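Local coordinates for fucolectin-related protein (Streptococcus pneumoniae, PDB 2J22) that is a calcium-containing fucose-binding module of a pneumococcal virulence factor that probably recognises blood group antigens, at residues 59-64 with 125-130. Numbering follows the deposited sequence.
Sequences WWEIDL and KVRISL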
ATOM      1  N   TRP A  59      -0.620  -5.024   8.224  1.00 20.72           N
ATOM      2  CA  TRP A  59      -1.371  -4.380   7.175  1.00 19.02           C
ATOM      3  C   TRP A  59      -1.059  -2.867   7.188  1.00 19.16           C
ATOM      4  O   TRP A  59      -0.507  -2.343   8.133  1.00 19.65           O
ATOM      5  CB  TRP A  59      -2.898  -4.675   7.320  1.00 18.47           C
ATOM      6  CG  TRP A  59      -3.452  -4.268   8.701  1.00 21.67           C
ATOM      7  CD1 TRP A  59      -3.690  -5.089   9.751  1.00 23.92           C
ATOM      8  CD2 TRP A  59      -3.831  -2.955   9.127  1.00 22.74           C
ATOM      9  NE1 TRP A  59      -4.170  -4.371  10.826  1.00 21.07           N
ATOM     10  CE2 TRP A  59      -4.262  -3.054  10.468  1.00 24.84           C
ATOM     11  CE3 TRP A  59      -3.841  -1.685   8.509  1.00 26.27           C
ATOM     12  CZ2 TRP A  59      -4.669  -1.933  11.218  1.00 23.49           C
ATOM     13  CZ3 TRP A  59      -4.245  -0.569   9.235  1.00 25.85           C
ATOM     14  CH2 TRP A  59      -4.678  -0.707  10.591  1.00 27.65           C
ATOM     15  N   TRP A  60      -1.453  -2.207   6.118  1.00 18.72           N
ATOM     16  CA  TRP A  60      -1.316  -0.768   5.936  1.00 19.14           C
ATOM     17  C   TRP A  60      -2.534  -0.241   5.173  1.00 19.67           C
ATOM     18  O   TRP A  60      -3.115  -0.923   4.309  1.00 18.33           O
ATOM     19  CB  TRP A  60       0.007  -0.469   5.192  1.00 17.59           C
ATOM     20  CG  TRP A  60       0.211   0.935   4.687  1.00 15.47           C
ATOM     21  CD1 TRP A  60       1.120   1.825   5.155  1.00 14.45           C
ATOM     22  CD2 TRP A  60      -0.368   1.520   3.524  1.00 16.08           C
ATOM     23  NE1 TRP A  60       1.101   2.952   4.382  1.00 19.70           N
ATOM     24  CE2 TRP A  60       0.219   2.782   3.362  1.00 15.72           C
ATOM     25  CE3 TRP A  60      -1.303   1.077   2.558  1.00 14.81           C
ATOM     26  CZ2 TRP A  60      -0.162   3.678   2.357  1.00 18.19           C
ATOM     27  CZ3 TRP A  60      -1.660   1.940   1.517  1.00 17.75           C
ATOM     28  CH2 TRP A  60      -1.099   3.242   1.437  1.00 19.86           C
ATOM     29  N   GLU A  61      -2.943   0.980   5.489  1.00 21.57           N
ATOM     30  CA  GLU A  61      -4.163   1.532   4.915  1.00 22.53           C
ATOM     31  C   GLU A  61      -4.044   3.004   4.590  1.00 22.74           C
ATOM     32  O   GLU A  61      -3.354   3.760   5.315  1.00 24.53           O
ATOM     33  CB  GLU A  61      -5.276   1.430   5.950  1.00 22.86           C
ATOM     34  CG  GLU A  61      -6.664   1.493   5.390  1.00 25.56           C
ATOM     35  CD  GLU A  61      -7.607   1.067   6.458  1.00 31.15           C
ATOM     36  OE1 GLU A  61      -7.891   1.906   7.354  1.00 31.28           O
ATOM     37  OE2 GLU A  61      -7.974  -0.107   6.426  1.00 28.59           O
ATOM     38  N   ILE A  62      -4.763   3.416   3.541  1.00 22.69           N
ATOM     39  CA  ILE A  62      -4.820   4.817   3.106  1.00 24.09           C
ATOM     40  C   ILE A  62      -6.292   5.227   2.982  1.00 24.69           C
ATOM     41  O   ILE A  62      -7.116   4.465   2.463  1.00 23.26           O
ATOM     42  CB  ILE A  62      -4.072   5.039   1.790  1.00 23.18           C
ATOM     43  CG1 ILE A  62      -4.073   6.539   1.431  1.00 22.23           C
ATOM     44  CG2 ILE A  62      -4.671   4.135   0.659  1.00 25.65           C
ATOM     45  CD1 ILE A  62      -3.265   6.900   0.224  1.00 21.13           C
ATOM     46  N   ASP A  63      -6.599   6.415   3.538  1.00 26.78           N
ATOM     47  CA  ASP A  63      -7.944   7.023   3.515  1.00 28.56           C
ATOM     48  C   ASP A  63      -7.863   8.153   2.496  1.00 28.66           C
ATOM     49  O   ASP A  63      -7.108   9.106   2.687  1.00 28.97           O
ATOM     50  CB  ASP A  63      -8.347   7.550   4.907  1.00 28.40           C
ATOM     51  CG  ASP A  63      -9.841   8.064   4.980  1.00 32.53           C
ATOM     52  OD1 ASP A  63     -10.544   8.191   3.975  1.00 30.94           O
ATOM     53  OD2 ASP A  63     -10.394   8.315   6.052  1.00 34.34           O
ATOM     54  N   LEU A  64      -8.580   8.000   1.375  1.00 28.79           N
ATOM     55  CA  LEU A  64      -8.580   9.014   0.303  1.00 30.36           C
ATOM     56  C   LEU A  64      -9.439  10.268   0.615  1.00 30.66           C
ATOM     57  O   LEU A  64      -9.428  11.205  -0.171  1.00 32.13           O
ATOM     58  CB  LEU A  64      -9.023   8.408  -1.032  1.00 30.36           C
ATOM     59  CG  LEU A  64      -8.194   7.236  -1.569  1.00 29.59           C
ATOM     60  CD1 LEU A  64      -8.908   6.666  -2.766  1.00 30.42           C
ATOM     61  CD2 LEU A  64      -6.726   7.692  -1.948  1.00 30.67           C
ATOM     62  N   LYS A 125     -11.014   3.997   0.472  1.00 26.43           N
ATOM     63  CA  LYS A 125      -9.930   3.452   1.303  1.00 25.88           C
ATOM     64  C   LYS A 125      -9.300   2.231   0.658  1.00 25.06           C
ATOM     65  O   LYS A 125     -10.007   1.406   0.034  1.00 25.19           O
ATOM     66  CB  LYS A 125     -10.437   3.004   2.697  1.00 25.08           C
ATOM     67  CG  LYS A 125     -10.697   4.116   3.652  1.00 26.91           C
ATOM     68  CD  LYS A 125     -11.005   3.539   5.047  1.00 32.96           C
ATOM     69  CE  LYS A 125     -11.490   4.673   5.976  1.00 33.67           C
ATOM     70  NZ  LYS A 125     -12.002   4.080   7.238  1.00 37.55           N
ATOM     71  N   VAL A 126      -7.986   2.084   0.885  1.00 24.81           N
ATOM     72  CA  VAL A 126      -7.247   0.962   0.310  1.00 23.38           C
ATOM     73  C   VAL A 126      -6.370   0.392   1.439  1.00 24.58           C
ATOM     74  O   VAL A 126      -5.673   1.166   2.154  1.00 25.37           O
ATOM     75  CB  VAL A 126      -6.363   1.350  -0.909  1.00 24.95           C
ATOM     76  CG1 VAL A 126      -5.701   0.050  -1.517  1.00 20.31           C
ATOM     77  CG2 VAL A 126      -7.117   2.069  -2.058  1.00 22.51           C
ATOM     78  N   ARG A 127      -6.462  -0.931   1.624  1.00 24.39           N
ATOM     79  CA  ARG A 127      -5.741  -1.690   2.635  1.00 24.00           C
ATOM     80  C   ARG A 127      -4.862  -2.700   1.928  1.00 23.79           C
ATOM     81  O   ARG A 127      -5.300  -3.365   0.950  1.00 25.83           O
ATOM     82  CB  ARG A 127      -6.716  -2.466   3.442  1.00 24.96           C
ATOM     83  CG  ARG A 127      -6.152  -3.114   4.712  1.00 27.45           C
ATOM     84  CD  ARG A 127      -7.015  -2.617   5.872  1.00 27.86           C
ATOM     85  NE  ARG A 127      -6.968  -3.559   6.875  1.00 30.18           N
ATOM     86  CZ  ARG A 127      -7.125  -3.326   8.164  1.00 31.16           C
ATOM     87  NH1 ARG A 127      -7.394  -2.123   8.665  1.00 29.82           N
ATOM     88  NH2 ARG A 127      -7.021  -4.356   8.940  1.00 28.28           N
ATOM     89  N   ILE A 128      -3.616  -2.813   2.363  1.00 22.34           N
ATOM     90  CA  ILE A 128      -2.780  -3.896   1.845  1.00 20.14           C
ATOM     91  C   ILE A 128      -2.529  -4.757   3.105  1.00 20.85           C
ATOM     92  O   ILE A 128      -2.091  -4.211   4.116  1.00 21.22           O
ATOM     93  CB  ILE A 128      -1.461  -3.306   1.290  1.00 19.77           C
ATOM     94  CG1 ILE A 128      -1.702  -2.471   0.013  1.00 20.23           C
ATOM     95  CG2 ILE A 128      -0.469  -4.479   1.027  1.00 20.00           C
ATOM     96  CD1 ILE A 128      -0.481  -1.722  -0.489  1.00 17.69           C
ATOM     97  N   SER A 129      -2.801  -6.067   3.073  1.00 21.10           N
ATOM     98  CA  SER A 129      -2.732  -6.914   4.273  1.00 22.64           C
ATOM     99  C   SER A 129      -2.078  -8.225   3.908  1.00 23.96           C
ATOM    100  O   SER A 129      -2.595  -8.956   3.001  1.00 22.88           O
ATOM    101  CB  SER A 129      -4.163  -7.190   4.838  1.00 25.15           C
ATOM    102  OG  SER A 129      -4.161  -7.808   6.143  1.00 25.00           O
ATOM    103  N   LEU A 130      -1.010  -8.584   4.645  1.00 23.72           N
ATOM    104  CA  LEU A 130      -0.259  -9.823   4.356  1.00 24.01           C
ATOM    105  C   LEU A 130      -1.085 -11.047   4.842  1.00 24.88           C
ATOM    106  O   LEU A 130      -1.776 -10.938   5.858  1.00 23.23           O
ATOM    107  CB  LEU A 130       1.086  -9.759   5.095  1.00 24.53           C
ATOM    108  CG  LEU A 130       2.049  -8.620   4.694  1.00 24.49           C
ATOM    109  CD1 LEU A 130       3.414  -8.718   5.457  1.00 20.69           C
ATOM    110  CD2 LEU A 130       2.349  -8.583   3.209  1.00 16.75           C
TER
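Arg127 lays its guanidinium flat over the indole of Trp59, the two planes only 13° apart and Arg127 CZ 3.7 Å from the centroid of the Trp59 six-membered ring, a cation-pi stack. Arg127 NH2 lies over the five-membered ring, 3.4 Å from Trp59 NE1; both are donors, and this is part of the stack, not a hydrogen bond. Arg127 NH1 sits over the benzo part. Trp59 has CG between its backbone N and carbonyl carbon (chi1 56°), and the ring lies back over its own strand toward Glu61. The Arg127 chain leaves with CG anti to N; an unusual turn about CB-CG (chi2 125°) swings CD toward strand 59-64, and the rest of the chain brings the guanidinium over Trp59. At the guanidinium edge Arg127 NH1 donates to Glu61 OE2 at 3.1 Å, a salt bridge whose exact geometry is less sure because OE2 is modelled too close to a neighbour. Glu61 OE1 pairs with Arg22 on the next strand, so the buried carboxylate lies between two arginines, which would be expected to stabilise its negative charge. Farther along, Lys125 passes its extended chain by Asp63, Lys125 CE 3.8 Å from Asp63 OD2, but its ammonium pairs with Asp98, and Asp63 OD1 with Lys124. On the opposite face Ile62 and Val126 lie side by side, Ile62 CG2 reaching Val126 CB at 3.6 Å, and Ile128 CD1 approaches Trp60 CE3 at 4.2 Å. Trp60 and Ile128 also pack on Leu139 and Val142 of strand 139-146, and Trp60 NE1 donates a hydrogen bond to Ser32 O. These are neighbouring antiparallel strands, 125-130 central in a five-stranded sheet, its apolar face turned inward against the second sheet, as in the beta-sandwich of galactose-binding-like domains.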